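Local coordinates for SAG family member (Sag19) (Eimeria tenella, PDB 6ZZB), which is a surface antigen whose molecular function is not established, although its fold relates it to the CAP protein superfamily, at residues 43-48 against 196-201; 128-133 against 202-207; 150-155 against 172-177; 179-184 against 219-224. All coordinates share one frame; numbering follows the deposited sequence.

Interaction 1 (43-48 against 196-201); sequences PPQADE and TKDCKA
Lys-197 and Gln-45 lose more surface to this contact than the other residues do, and they meet through both backbone and side chain. Lys-197 N donates to Gln-45 O at 2.9 Å, with the donor almost in line with the carbonyl (C=O...N angle 162°). The same oxygen takes a CA-H...O contact from Thr-196 CA at 3.2 Å, so consecutive residues of 196-201 share one acceptor. Lys-197 CG sits between its backbone N and carbonyl carbon (chi1 64°). The extended chain beyond it runs beside the Gln-45 side chain, both pointing the same way, with Lys-197 CE 3.8 Å from Gln-45 CB. Lys-197 NZ then forms a salt bridge to Asp-47 OD1 at 2.9 Å, approaching on the syn side but 28° out of the carboxylate plane.

Pro-44, third in buried area, places its CB 4.0 Å from Cys-199 SG, the sulfur that is disulfide-bonded to Cys-112. Next to it, Gln-45 N donates to Asp-198 OD1 at 2.9 Å, while Asp-198 OD2 receives a water that also donates to Pro-43 O. Ala-46 and Thr-196 form an antiparallel non-hydrogen-bonded pair, which sets strand 46-48 against the end of strand 190-196. The hydroxyl of Thr-196 is engaged elsewhere, with Asp-204 and Val-205 N.

The chemistry is thus divided: apolar packing lies at the disulfide, whereas exposed lysine and glutamine chains border the solvent side. Each aspartate is met on the syn side of its OD1: Asp-198 holds Gln-45 N just before the strand, and Asp-47, within the strand, pairs with Lys-197, an ion pair expected to favour a charged lysine.

Interaction 2 (128-133 against 202-207); sequences IPFPHD and GHDVLF. With SO4 (sulfate ion), chain C.
Phe-130 and Asp-204 face each other as a hydrogen-bonded antiparallel pair, with Phe-130 N donating to Asp-204 O at 2.9 Å. Asp-204 CB stands over one face of the phenyl ring, a CH-pi contact 3.8 Å from the centroid. Phe-130 CG lies between its backbone N and carbonyl carbon (chi1 59°), which starts the ring off toward Asp-204. Leu-206 N meets the ring's edge in plane. Further along, Ile-128 and Leu-206 exchange two backbone bonds, Ile-128 N to Leu-206 O and Leu-206 N to Ile-128 O. Their side chains lie side by side, with Ile-128 CD1 4.1 Å from Leu-206 CD2.

The short strand segments run antiparallel at 147°, and helices pack on both sides of their sheet, consistent with the alpha-beta-alpha sandwich of CAP proteins. Helix 138-155 packs on Ile-128, Phe-130 and Leu-206, while helix 97-105 meets Val-205 and Phe-207.

Beyond the paired strands, Gly-202 O accepts from both His-132 N at 3.1 Å and His-132 ND1 at 3.0 Å, with the imidazole donor in the carbonyl plane on a lone pair. Pro-131 CA lies over a face of the His-203 ring, 4.1 Å from its centroid. On that ring, His-203 ND1 approaches O4 of a sulfate, probably from the crystallisation liquor, at a distance too short to be interpreted closely. Asp-204 OD1 is held in turn by Thr-196 OG1 and Cys-199 N.

Interaction 3 (150-155 against 172-177); sequences LDHLKQ and FNNVNA
His-152 and Asn-174 reach toward each other tip to tip, their imidazole and amide planes stacked only 21° apart. His-152 CG is anti to its backbone N (chi1 -165°), which starts the ring off from helix 138-155 in the direction of the loop before helix 175-183. Asn-174 ND2 sits over the centre of the ring, 3.5 Å above its plane. Asn-174 CB also lies over this face as a CH-pi donor, 3.4 Å from His-152 CD2. At the ring's edge, in plane, His-152 NE2 meets a water at 2.7 Å, and that water donates to Asn-173 OD1. Ala-177 CB approaches His-152 CD2 more loosely, at 4.0 Å.

Next along the helix, Leu-153 makes apolar contacts. Its CG touches Ala-177 CB at 4.1 Å, and its CD2 lies 3.6 Å from Phe-172 CE1, the two side chains crossing at about a right angle. Outside the segments, Leu-153 also packs on Val-180, Phe-221 and Tyr-226, which places this half of the contact in the interior between helices.

Asn-174 has a second role as the N-cap of helix 175-183, its OD1 accepting from Ala-177 N at 2.9 Å. That bond fixes the oxygen end of the amide at the helix start and leaves the nitrogen end stacked on His-152. The partial positive charge of the amide NH2 over the ring would be expected to suit a neutral imidazole better than a charged one.

Interaction 4 (179-184 against 219-224); sequences NVAFLL and KPFTAE
Phe-221 reaches helix 175-183 with the far end of its ring, touching Ala-181 and Leu-184. The apolar contacts carry the direct packing. Phe-221 CE1 lies 3.9 Å from Leu-184 CB, which meets the ring at its edge and in its plane, while Phe-221 CZ comes within 3.9 Å of Ala-181 CA. Pro-220 CB stands over one face of that ring, offset toward the rim, and also touches Ala-181 CB at 4.2 Å. Consecutive residues of 219-224 therefore pack together against one turn of the helix.

Polar contact between the segments is water-mediated. One water donates to Ala-181 O and Pro-220 O, the latter at 2.9 Å. A second donates to Leu-184 O at 2.6 Å and to Pro-220 O at 2.7 Å. Pro-220 O thus accepts from two waters that tie it to carbonyls near the helix end, where Leu-184 is the first residue to leave helical torsions.

Backbone bonding keeps the helical partner in shape, with Leu-184 N still donating to Val-180 O. On the other side, Thr-222 OG1 caps Leu-225 N at the start of helix 223-231. Helix 138-155 adds Leu-153, which packs on Val-180 and Phe-221, and Tyr-146, which touches Leu-184. The end of helix 175-183 thus packs on the loop into helix 223-231 with helix 138-155 beside them, consistent with one helical layer of a CAP-type alpha-beta-alpha sandwich.

Interactions 1 and 2 lie together on one side of the chain's centre and share a sheet, joined where Thr-196 N meets Val-205 O in a probable hydrogen bond and where His-132 packs on Cys-199. Both are partly buried and rely on backbone bonds, but interaction 1 adds a salt bridge on its solvent-facing side, whereas interaction 2 adds ring contacts and histidine bonds. Interactions 3 and 4 are buried, share helix 175-183, and have centres about 11 Å apart. Neither has a direct hydrogen bond across its segments: each relies on side-chain packing and bridging water. Phe-172 touches both Ala-181 and Pro-220, making one apolar region of the two. Ile-128 of interaction 2 reaches Asn-179 of interaction 4, linking sheet to helix.

Interaction 1 (43-48 against 196-201)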
loop_
_atom_site.group_PDB
_atom_site.type_symbol
_atom_site.label_atom_id
_atom_site.label_comp_id
_atom_site.label_asym_id
_atom_site.label_seq_id
_atom_site.Cartn_x
_atom_site.Cartn_y
_atom_site.Cartn_z
ATOM N N PRO A 43 -18.252 -0.428 13.095
ATOM C CA PRO A 43 -17.272 -0.314 12.013
ATOM C C PRO A 43 -17.136 -1.636 11.279
ATOM O O PRO A 43 -17.429 -2.719 11.806
ATOM C CB PRO A 43 -15.986 0.014 12.774
ATOM C CG PRO A 43 -16.132 -0.761 14.050
ATOM C CD PRO A 43 -17.613 -0.645 14.402
ATOM N N PRO A 44 -16.601 -1.598 10.047
ATOM C CA PRO A 44 -16.203 -2.811 9.363
ATOM C C PRO A 44 -15.066 -3.463 10.155
ATOM O O PRO A 44 -14.409 -2.809 10.945
ATOM C CB PRO A 44 -15.712 -2.324 8.011
ATOM C CG PRO A 44 -15.207 -0.937 8.287
ATOM C CD PRO A 44 -16.164 -0.394 9.328
ATOM N N GLN A 45 -14.917 -4.747 9.922
ATOM C CA GLN A 45 -13.835 -5.551 10.513
ATOM C C GLN A 45 -12.818 -5.889 9.436
ATOM O O GLN A 45 -13.179 -5.983 8.263
ATOM C CB GLN A 45 -14.412 -6.822 11.122
ATOM C CG GLN A 45 -15.240 -6.560 12.375
ATOM C CD GLN A 45 -15.425 -7.831 13.165
ATOM O OE1 GLN A 45 -15.797 -8.867 12.621
ATOM N NE2 GLN A 45 -15.101 -7.773 14.445
ATOM N N ALA A 46 -11.577 -6.055 9.841
ATOM C CA ALA A 46 -10.489 -6.396 8.904
ATOM C C ALA A 46 -9.846 -7.712 9.332
ATOM O O ALA A 46 -9.762 -7.973 10.516
ATOM C CB ALA A 46 -9.465 -5.290 8.843
ATOM N N ASP A 47 -9.372 -8.449 8.348
ATOM C CA ASP A 47 -8.591 -9.701 8.493
ATOM C C ASP A 47 -7.166 -9.404 8.053
ATOM O O ASP A 47 -6.955 -8.638 7.102
ATOM C CB ASP A 47 -9.150 -10.850 7.645
ATOM C CG ASP A 47 -10.250 -11.628 8.341
ATOM O OD1 ASP A 47 -10.684 -11.175 9.426
ATOM O OD2 ASP A 47 -10.649 -12.672 7.794
ATOM N N GLU A 48 -6.228 -10.061 8.693
ATOM C CA GLU A 48 -4.813 -10.048 8.277
ATOM C C GLU A 48 -4.699 -10.801 6.950
ATOM O O GLU A 48 -5.372 -11.809 6.741
ATOM C CB GLU A 48 -4.046 -10.698 9.429
ATOM C CG GLU A 48 -2.567 -10.800 9.246
ATOM C CD GLU A 48 -2.076 -12.169 8.816
ATOM O OE1 GLU A 48 -2.842 -12.891 8.152
ATOM O OE2 GLU A 48 -0.939 -12.515 9.195
ATOM N N THR A 196 -10.378 -4.907 4.979
ATOM C CA THR A 196 -11.750 -5.043 5.502
ATOM C C THR A 196 -12.478 -6.151 4.752
ATOM O O THR A 196 -12.214 -6.401 3.577
ATOM C CB THR A 196 -12.497 -3.715 5.455
ATOM O OG1 THR A 196 -12.666 -3.281 4.115
ATOM C CG2 THR A 196 -11.801 -2.646 6.270
ATOM N N LYS A 197 -13.386 -6.822 5.468
ATOM C CA LYS A 197 -13.983 -8.062 4.929
ATOM C C LYS A 197 -15.504 -7.979 4.836
ATOM O O LYS A 197 -16.067 -8.842 4.162
ATOM C CB LYS A 197 -13.583 -9.263 5.789
ATOM C CG LYS A 197 -14.093 -9.253 7.220
ATOM C CD LYS A 197 -13.683 -10.471 8.038
ATOM C CE LYS A 197 -13.903 -10.234 9.512
ATOM N NZ LYS A 197 -13.409 -11.363 10.329
ATOM N N ASP A 198 -16.151 -6.989 5.439
ATOM C CA ASP A 198 -17.613 -7.100 5.679
ATOM C C ASP A 198 -18.337 -5.789 5.361
ATOM O O ASP A 198 -19.529 -5.684 5.720
ATOM C CB ASP A 198 -17.875 -7.592 7.094
ATOM C CG ASP A 198 -17.408 -6.659 8.182
ATOM O OD1 ASP A 198 -16.705 -5.663 7.840
ATOM O OD2 ASP A 198 -17.731 -6.914 9.359
ATOM N N CYS A 199 -17.728 -4.827 4.674
ATOM C CA CYS A 199 -18.487 -3.643 4.194
ATOM C C CYS A 199 -19.772 -4.106 3.492
ATOM O O CYS A 199 -19.733 -5.009 2.634
ATOM C CB CYS A 199 -17.662 -2.815 3.227
ATOM S SG CYS A 199 -16.281 -1.968 4.050
ATOM N N LYS A 200 -20.882 -3.470 3.833
ATOM C CA LYS A 200 -22.211 -3.804 3.235
ATOM C C LYS A 200 -22.539 -2.912 2.051
ATOM O O LYS A 200 -23.554 -3.162 1.374
ATOM C CB LYS A 200 -23.290 -3.662 4.301
ATOM C CG LYS A 200 -23.135 -4.601 5.464
ATOM C CD LYS A 200 -24.270 -4.444 6.446
ATOM C CE LYS A 200 -24.101 -5.261 7.696
ATOM N NZ LYS A 200 -24.076 -6.708 7.377
ATOM N N ALA A 201 -21.755 -1.868 1.821
ATOM C CA ALA A 201 -21.850 -0.922 0.705
ATOM C C ALA A 201 -20.461 -0.309 0.538
ATOM O O ALA A 201 -19.580 -0.641 1.368
ATOM C CB ALA A 201 -22.866 0.144 1.005
HETATM O O HOH W 1 -18.586 -5.202 11.194
#

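Interaction 2 (128-133 against 202-207)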
loop_
_atom_site.group_PDB
_atom_site.type_symbol
_atom_site.label_atom_id
_atom_site.label_comp_id
_atom_site.label_asym_id
_atom_site.label_seq_id
_atom_site.Cartn_x
_atom_site.Cartn_y
_atom_site.Cartn_z
ATOM N N ILE A 128 -5.460 -0.332 -1.733
ATOM C CA ILE A 128 -6.318 -0.764 -2.861
ATOM C C ILE A 128 -7.751 -0.901 -2.377
ATOM O O ILE A 128 -8.077 -1.843 -1.653
ATOM C CB ILE A 128 -5.836 -2.073 -3.494
ATOM C CG1 ILE A 128 -4.391 -1.995 -3.963
ATOM C CG2 ILE A 128 -6.775 -2.462 -4.617
ATOM C CD1 ILE A 128 -3.821 -3.300 -4.469
ATOM N N PRO A 129 -8.644 0.013 -2.779
ATOM C CA PRO A 129 -10.071 -0.200 -2.551
ATOM C C PRO A 129 -10.601 -1.262 -3.513
ATOM O O PRO A 129 -10.062 -1.420 -4.602
ATOM C CB PRO A 129 -10.693 1.161 -2.855
ATOM C CG PRO A 129 -9.535 2.131 -2.933
ATOM C CD PRO A 129 -8.360 1.304 -3.417
ATOM N N PHE A 130 -11.598 -2.020 -3.068
ATOM C CA PHE A 130 -12.264 -3.024 -3.938
ATOM C C PHE A 130 -13.726 -3.068 -3.539
ATOM O O PHE A 130 -14.091 -2.763 -2.418
ATOM C CB PHE A 130 -11.539 -4.367 -3.894
ATOM C CG PHE A 130 -11.429 -5.011 -2.536
ATOM C CD1 PHE A 130 -10.435 -4.619 -1.645
ATOM C CD2 PHE A 130 -12.271 -6.052 -2.159
ATOM C CE1 PHE A 130 -10.305 -5.232 -0.403
ATOM C CE2 PHE A 130 -12.143 -6.668 -0.928
ATOM C CZ PHE A 130 -11.174 -6.250 -0.035
ATOM N N PRO A 131 -14.649 -3.336 -4.496
ATOM C CA PRO A 131 -16.067 -3.243 -4.190
ATOM C C PRO A 131 -16.488 -4.234 -3.105
ATOM O O PRO A 131 -15.968 -5.339 -3.021
ATOM C CB PRO A 131 -16.775 -3.593 -5.511
ATOM C CG PRO A 131 -15.704 -3.414 -6.577
ATOM C CD PRO A 131 -14.393 -3.737 -5.893
ATOM N N HIS A 132 -17.459 -3.812 -2.310
ATOM C CA HIS A 132 -17.991 -4.590 -1.166
ATOM C C HIS A 132 -18.549 -5.936 -1.623
ATOM O O HIS A 132 -18.554 -6.850 -0.814
ATOM C CB HIS A 132 -19.061 -3.814 -0.410
ATOM C CG HIS A 132 -20.338 -3.663 -1.171
ATOM N ND1 HIS A 132 -20.509 -2.698 -2.149
ATOM C CD2 HIS A 132 -21.508 -4.344 -1.085
ATOM C CE1 HIS A 132 -21.741 -2.798 -2.643
ATOM N NE2 HIS A 132 -22.369 -3.764 -1.977
ATOM N N ASP A 133 -19.000 -6.020 -2.867
ATOM C CA ASP A 133 -19.727 -7.232 -3.328
ATOM C C ASP A 133 -18.767 -8.149 -4.091
ATOM O O ASP A 133 -19.263 -9.077 -4.724
ATOM C CB ASP A 133 -20.992 -6.856 -4.108
ATOM C CG ASP A 133 -20.809 -5.856 -5.235
ATOM O OD1 ASP A 133 -19.714 -5.302 -5.364
ATOM O OD2 ASP A 133 -21.786 -5.636 -5.979
ATOM N N GLY A 202 -20.295 0.547 -0.451
ATOM C CA GLY A 202 -19.000 1.207 -0.689
ATOM C C GLY A 202 -17.908 0.210 -1.037
ATOM O O GLY A 202 -18.154 -0.853 -1.641
ATOM N N HIS A 203 -16.658 0.580 -0.737
ATOM C CA HIS A 203 -15.479 -0.244 -1.060
ATOM C C HIS A 203 -14.835 -0.702 0.240
ATOM O O HIS A 203 -14.567 0.113 1.127
ATOM C CB HIS A 203 -14.488 0.539 -1.922
ATOM C CG HIS A 203 -14.875 0.630 -3.366
ATOM N ND1 HIS A 203 -16.033 1.246 -3.793
ATOM C CD2 HIS A 203 -14.274 0.140 -4.456
ATOM C CE1 HIS A 203 -16.093 1.159 -5.105
ATOM N NE2 HIS A 203 -15.042 0.492 -5.542
ATOM N N ASP A 204 -14.555 -1.989 0.307
ATOM C CA ASP A 204 -13.542 -2.508 1.250
ATOM C C ASP A 204 -12.182 -1.922 0.858
ATOM O O ASP A 204 -11.980 -1.460 -0.273
ATOM C CB ASP A 204 -13.526 -4.030 1.258
ATOM C CG ASP A 204 -14.726 -4.656 1.930
ATOM O OD1 ASP A 204 -14.895 -4.473 3.130
ATOM O OD2 ASP A 204 -15.512 -5.348 1.181
ATOM N N VAL A 205 -11.251 -2.011 1.787
ATOM C CA VAL A 205 -9.872 -1.498 1.573
ATOM C C VAL A 205 -8.856 -2.573 1.962
ATOM O O VAL A 205 -8.926 -3.102 3.078
ATOM C CB VAL A 205 -9.604 -0.213 2.367
ATOM C CG1 VAL A 205 -8.179 0.286 2.208
ATOM C CG2 VAL A 205 -10.573 0.879 1.915
ATOM N N LEU A 206 -7.893 -2.813 1.083
ATOM C CA LEU A 206 -6.631 -3.518 1.376
ATOM C C LEU A 206 -5.574 -2.485 1.678
ATOM O O LEU A 206 -5.361 -1.568 0.852
ATOM C CB LEU A 206 -6.238 -4.366 0.174
ATOM C CG LEU A 206 -4.833 -4.967 0.212
ATOM C CD1 LEU A 206 -4.685 -5.978 1.327
ATOM C CD2 LEU A 206 -4.522 -5.618 -1.113
ATOM N N PHE A 207 -4.891 -2.650 2.797
ATOM C CA PHE A 207 -3.754 -1.801 3.185
ATOM C C PHE A 207 -2.577 -2.695 3.485
ATOM O O PHE A 207 -2.720 -3.622 4.290
ATOM C CB PHE A 207 -4.097 -0.955 4.399
ATOM C CG PHE A 207 -2.979 -0.058 4.840
ATOM C CD1 PHE A 207 -2.667 1.046 4.068
ATOM C CD2 PHE A 207 -2.246 -0.296 5.995
ATOM C CE1 PHE A 207 -1.630 1.889 4.446
ATOM C CE2 PHE A 207 -1.186 0.535 6.330
ATOM C CZ PHE A 207 -0.906 1.621 5.567
HETATM S S SO4 C . -18.398 4.033 -3.568
HETATM O O1 SO4 C . -18.163 4.775 -2.346
HETATM O O2 SO4 C . -17.603 4.605 -4.632
HETATM O O3 SO4 C . -19.800 4.108 -3.913
HETATM O O4 SO4 C . -18.031 2.647 -3.384
#

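Interaction 3 (150-155 against 172-177)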
loop_
_atom_site.group_PDB
_atom_site.type_symbol
_atom_site.label_atom_id
_atom_site.label_comp_id
_atom_site.label_asym_id
_atom_site.label_seq_id
_atom_site.Cartn_x
_atom_site.Cartn_y
_atom_site.Cartn_z
ATOM N N LEU A 150 2.973 0.979 -12.730
ATOM C CA LEU A 150 4.212 1.010 -13.541
ATOM C C LEU A 150 3.901 1.717 -14.869
ATOM O O LEU A 150 4.736 2.530 -15.314
ATOM C CB LEU A 150 4.762 -0.393 -13.767
ATOM C CG LEU A 150 6.161 -0.407 -14.395
ATOM C CD1 LEU A 150 7.129 0.513 -13.672
ATOM C CD2 LEU A 150 6.711 -1.818 -14.437
ATOM N N ASP A 151 2.732 1.485 -15.462
ATOM C CA ASP A 151 2.354 2.206 -16.710
ATOM C C ASP A 151 2.316 3.694 -16.397
ATOM O O ASP A 151 2.790 4.506 -17.194
ATOM C CB ASP A 151 1.045 1.673 -17.245
ATOM C CG ASP A 151 1.188 0.325 -17.904
ATOM O OD1 ASP A 151 2.305 -0.060 -18.219
ATOM O OD2 ASP A 151 0.117 -0.303 -18.087
ATOM N N HIS A 152 1.713 4.109 -15.302
ATOM C CA HIS A 152 1.612 5.538 -14.949
ATOM C C HIS A 152 3.015 6.114 -14.791
ATOM O O HIS A 152 3.253 7.229 -15.282
ATOM C CB HIS A 152 0.792 5.731 -13.674
ATOM C CG HIS A 152 0.366 7.137 -13.490
ATOM N ND1 HIS A 152 -0.575 7.715 -14.301
ATOM C CD2 HIS A 152 0.780 8.081 -12.634
ATOM C CE1 HIS A 152 -0.773 8.964 -13.888
ATOM N NE2 HIS A 152 0.045 9.219 -12.882
ATOM N N LEU A 153 3.936 5.410 -14.148
ATOM C CA LEU A 153 5.318 5.913 -13.982
ATOM C C LEU A 153 5.989 6.023 -15.350
ATOM O O LEU A 153 6.645 7.047 -15.635
ATOM C CB LEU A 153 6.091 4.966 -13.070
ATOM C CG LEU A 153 5.723 5.114 -11.604
ATOM C CD1 LEU A 153 6.351 4.004 -10.780
ATOM C CD2 LEU A 153 6.148 6.467 -11.079
ATOM N N LYS A 154 5.835 5.025 -16.192
ATOM C CA LYS A 154 6.467 5.036 -17.539
ATOM C C LYS A 154 5.927 6.221 -18.352
ATOM O O LYS A 154 6.713 6.783 -19.201
ATOM C CB LYS A 154 6.193 3.717 -18.236
ATOM C CG LYS A 154 7.028 2.555 -17.722
ATOM C CD LYS A 154 6.623 1.244 -18.353
ATOM C CE LYS A 154 7.486 0.103 -17.885
ATOM N NZ LYS A 154 7.009 -1.169 -18.480
ATOM N N GLN A 155 4.676 6.577 -18.173
ATOM C CA GLN A 155 4.007 7.663 -18.911
ATOM C C GLN A 155 4.406 9.016 -18.341
ATOM O O GLN A 155 4.097 10.042 -18.964
ATOM C CB GLN A 155 2.505 7.450 -18.829
ATOM C CG GLN A 155 2.090 6.262 -19.669
ATOM C CD GLN A 155 0.821 5.595 -19.197
ATOM O OE1 GLN A 155 0.102 6.136 -18.366
ATOM N NE2 GLN A 155 0.516 4.450 -19.796
ATOM N N PHE A 172 3.082 10.415 -8.044
ATOM C CA PHE A 172 2.733 9.557 -6.878
ATOM C C PHE A 172 1.416 9.972 -6.242
ATOM O O PHE A 172 0.972 9.290 -5.306
ATOM C CB PHE A 172 3.902 9.503 -5.907
ATOM C CG PHE A 172 5.102 8.827 -6.501
ATOM C CD1 PHE A 172 5.042 7.509 -6.890
ATOM C CD2 PHE A 172 6.280 9.533 -6.740
ATOM C CE1 PHE A 172 6.118 6.884 -7.497
ATOM C CE2 PHE A 172 7.351 8.909 -7.357
ATOM C CZ PHE A 172 7.285 7.584 -7.713
ATOM N N ASN A 173 0.736 10.989 -6.771
ATOM C CA ASN A 173 -0.674 11.279 -6.446
ATOM C C ASN A 173 -1.597 10.295 -7.169
ATOM O O ASN A 173 -2.799 10.299 -6.863
ATOM C CB ASN A 173 -1.041 12.731 -6.783
ATOM C CG ASN A 173 -0.960 13.050 -8.256
ATOM O OD1 ASN A 173 -0.360 12.337 -9.045
ATOM N ND2 ASN A 173 -1.475 14.221 -8.622
ATOM N N ASN A 174 -1.078 9.469 -8.053
ATOM C CA ASN A 174 -1.805 8.299 -8.592
ATOM C C ASN A 174 -1.591 7.144 -7.611
ATOM O O ASN A 174 -0.435 6.788 -7.340
ATOM C CB ASN A 174 -1.323 7.993 -10.012
ATOM C CG ASN A 174 -1.924 6.751 -10.601
ATOM O OD1 ASN A 174 -1.613 5.645 -10.167
ATOM N ND2 ASN A 174 -2.785 6.908 -11.609
ATOM N N VAL A 175 -2.674 6.583 -7.095
ATOM C CA VAL A 175 -2.565 5.587 -6.003
ATOM C C VAL A 175 -1.824 4.356 -6.516
ATOM O O VAL A 175 -1.011 3.761 -5.785
ATOM C CB VAL A 175 -3.946 5.260 -5.419
ATOM C CG1 VAL A 175 -3.830 4.185 -4.346
ATOM C CG2 VAL A 175 -4.614 6.476 -4.840
ATOM N N ASN A 176 -2.039 3.953 -7.771
ATOM C CA ASN A 176 -1.314 2.800 -8.318
ATOM C C ASN A 176 0.182 3.091 -8.371
ATOM O O ASN A 176 0.985 2.210 -8.078
ATOM C CB ASN A 176 -1.878 2.372 -9.677
ATOM C CG ASN A 176 -3.353 2.071 -9.648
ATOM O OD1 ASN A 176 -4.154 2.676 -10.397
ATOM N ND2 ASN A 176 -3.738 1.140 -8.823
ATOM N N ALA A 177 0.582 4.271 -8.861
ATOM C CA ALA A 177 2.005 4.616 -8.926
ATOM C C ALA A 177 2.634 4.626 -7.525
ATOM O O ALA A 177 3.742 4.119 -7.371
ATOM C CB ALA A 177 2.191 5.954 -9.604
HETATM O O HOH W 2 0.079 11.664 -11.699
#

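Interaction 4 (179-184 against 219-224)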
loop_
_atom_site.group_PDB
_atom_site.type_symbol
_atom_site.label_atom_id
_atom_site.label_comp_id
_atom_site.label_asym_id
_atom_site.label_seq_id
_atom_site.Cartn_x
_atom_site.Cartn_y
_atom_site.Cartn_z
ATOM N N ASN A 179 1.554 2.896 -5.003
ATOM C CA ASN A 179 1.589 1.472 -4.601
ATOM C C ASN A 179 2.830 0.801 -5.174
ATOM O O ASN A 179 3.488 0.040 -4.444
ATOM C CB ASN A 179 0.329 0.744 -5.032
ATOM C CG ASN A 179 -0.907 1.115 -4.247
ATOM O OD1 ASN A 179 -0.820 1.747 -3.193
ATOM N ND2 ASN A 179 -2.087 0.729 -4.743
ATOM N N VAL A 180 3.176 1.061 -6.430
ATOM C CA VAL A 180 4.367 0.433 -7.036
ATOM C C VAL A 180 5.634 0.935 -6.342
ATOM O O VAL A 180 6.561 0.129 -6.170
ATOM C CB VAL A 180 4.410 0.735 -8.545
ATOM C CG1 VAL A 180 5.760 0.426 -9.153
ATOM C CG2 VAL A 180 3.297 -0.007 -9.214
ATOM N N ALA A 181 5.696 2.197 -5.971
ATOM C CA ALA A 181 6.874 2.721 -5.244
ATOM C C ALA A 181 7.080 1.932 -3.956
ATOM O O ALA A 181 8.204 1.540 -3.689
ATOM C CB ALA A 181 6.715 4.195 -5.022
ATOM N N PHE A 182 6.010 1.633 -3.229
ATOM C CA PHE A 182 6.168 0.858 -1.972
ATOM C C PHE A 182 6.532 -0.577 -2.304
ATOM O O PHE A 182 7.424 -1.153 -1.668
ATOM C CB PHE A 182 4.890 0.890 -1.139
ATOM C CG PHE A 182 4.703 2.157 -0.382
ATOM C CD1 PHE A 182 5.251 2.299 0.884
ATOM C CD2 PHE A 182 4.012 3.221 -0.930
ATOM C CE1 PHE A 182 5.078 3.469 1.592
ATOM C CE2 PHE A 182 3.862 4.404 -0.225
ATOM C CZ PHE A 182 4.432 4.540 1.027
ATOM N N LEU A 183 5.873 -1.174 -3.277
ATOM C CA LEU A 183 6.109 -2.584 -3.639
ATOM C C LEU A 183 7.575 -2.788 -4.020
ATOM O O LEU A 183 8.124 -3.863 -3.722
ATOM C CB LEU A 183 5.229 -3.011 -4.812
ATOM C CG LEU A 183 3.767 -3.251 -4.475
ATOM C CD1 LEU A 183 2.920 -3.277 -5.728
ATOM C CD2 LEU A 183 3.609 -4.557 -3.710
ATOM N N LEU A 184 8.139 -1.844 -4.746
ATOM C CA LEU A 184 9.498 -1.983 -5.340
ATOM C C LEU A 184 10.523 -1.162 -4.574
ATOM O O LEU A 184 11.638 -0.931 -5.133
ATOM C CB LEU A 184 9.440 -1.542 -6.803
ATOM C CG LEU A 184 8.550 -2.393 -7.685
ATOM C CD1 LEU A 184 8.697 -1.938 -9.128
ATOM C CD2 LEU A 184 8.865 -3.870 -7.592
ATOM N N LYS A 219 13.971 9.238 -2.655
ATOM C CA LYS A 219 14.103 8.827 -4.070
ATOM C C LYS A 219 13.684 7.368 -4.142
ATOM O O LYS A 219 14.334 6.488 -3.607
ATOM C CB LYS A 219 15.537 9.085 -4.524
ATOM C CG LYS A 219 15.874 10.571 -4.583
ATOM C CD LYS A 219 17.078 10.903 -5.402
ATOM C CE LYS A 219 17.290 12.397 -5.507
ATOM N NZ LYS A 219 18.650 12.699 -6.012
ATOM N N PRO A 220 12.498 7.063 -4.696
ATOM C CA PRO A 220 12.007 5.691 -4.645
ATOM C C PRO A 220 12.771 4.645 -5.463
ATOM O O PRO A 220 12.775 3.516 -5.079
ATOM C CB PRO A 220 10.560 5.842 -5.149
ATOM C CG PRO A 220 10.626 7.054 -6.033
ATOM C CD PRO A 220 11.543 8.005 -5.290
ATOM N N PHE A 221 13.471 5.061 -6.518
ATOM C CA PHE A 221 14.187 4.137 -7.427
ATOM C C PHE A 221 15.588 4.662 -7.749
ATOM O O PHE A 221 15.725 5.838 -8.072
ATOM C CB PHE A 221 13.425 3.981 -8.741
ATOM C CG PHE A 221 11.975 3.610 -8.577
ATOM C CD1 PHE A 221 11.594 2.365 -8.105
ATOM C CD2 PHE A 221 10.998 4.530 -8.869
ATOM C CE1 PHE A 221 10.249 2.064 -7.956
ATOM C CE2 PHE A 221 9.661 4.223 -8.726
ATOM C CZ PHE A 221 9.296 2.988 -8.277
ATOM N N THR A 222 16.551 3.761 -7.728
ATOM C CA THR A 222 17.859 3.990 -8.388
ATOM C C THR A 222 17.649 3.956 -9.898
ATOM O O THR A 222 16.674 3.323 -10.385
ATOM C CB THR A 222 18.893 2.945 -7.986
ATOM O OG1 THR A 222 18.441 1.683 -8.469
ATOM C CG2 THR A 222 19.154 2.928 -6.495
ATOM N N ALA A 223 18.552 4.579 -10.647
ATOM C CA ALA A 223 18.541 4.482 -12.119
ATOM C C ALA A 223 18.624 3.016 -12.548
ATOM O O ALA A 223 17.939 2.662 -13.508
ATOM C CB ALA A 223 19.664 5.324 -12.702
ATOM N N GLU A 224 19.417 2.185 -11.869
ATOM C CA GLU A 224 19.655 0.788 -12.261
ATOM C C GLU A 224 18.314 0.058 -12.165
ATOM O O GLU A 224 17.929 -0.665 -13.095
ATOM C CB GLU A 224 20.730 0.183 -11.357
ATOM C CG GLU A 224 21.104 -1.228 -11.739
ATOM C CD GLU A 224 22.139 -1.864 -10.824
ATOM O OE1 GLU A 224 22.337 -1.355 -9.695
ATOM O OE2 GLU A 224 22.729 -2.864 -11.240
HETATM O O HOH W 3 10.408 3.044 -3.545
HETATM O O HOH W 4 13.484 0.908 -4.951
#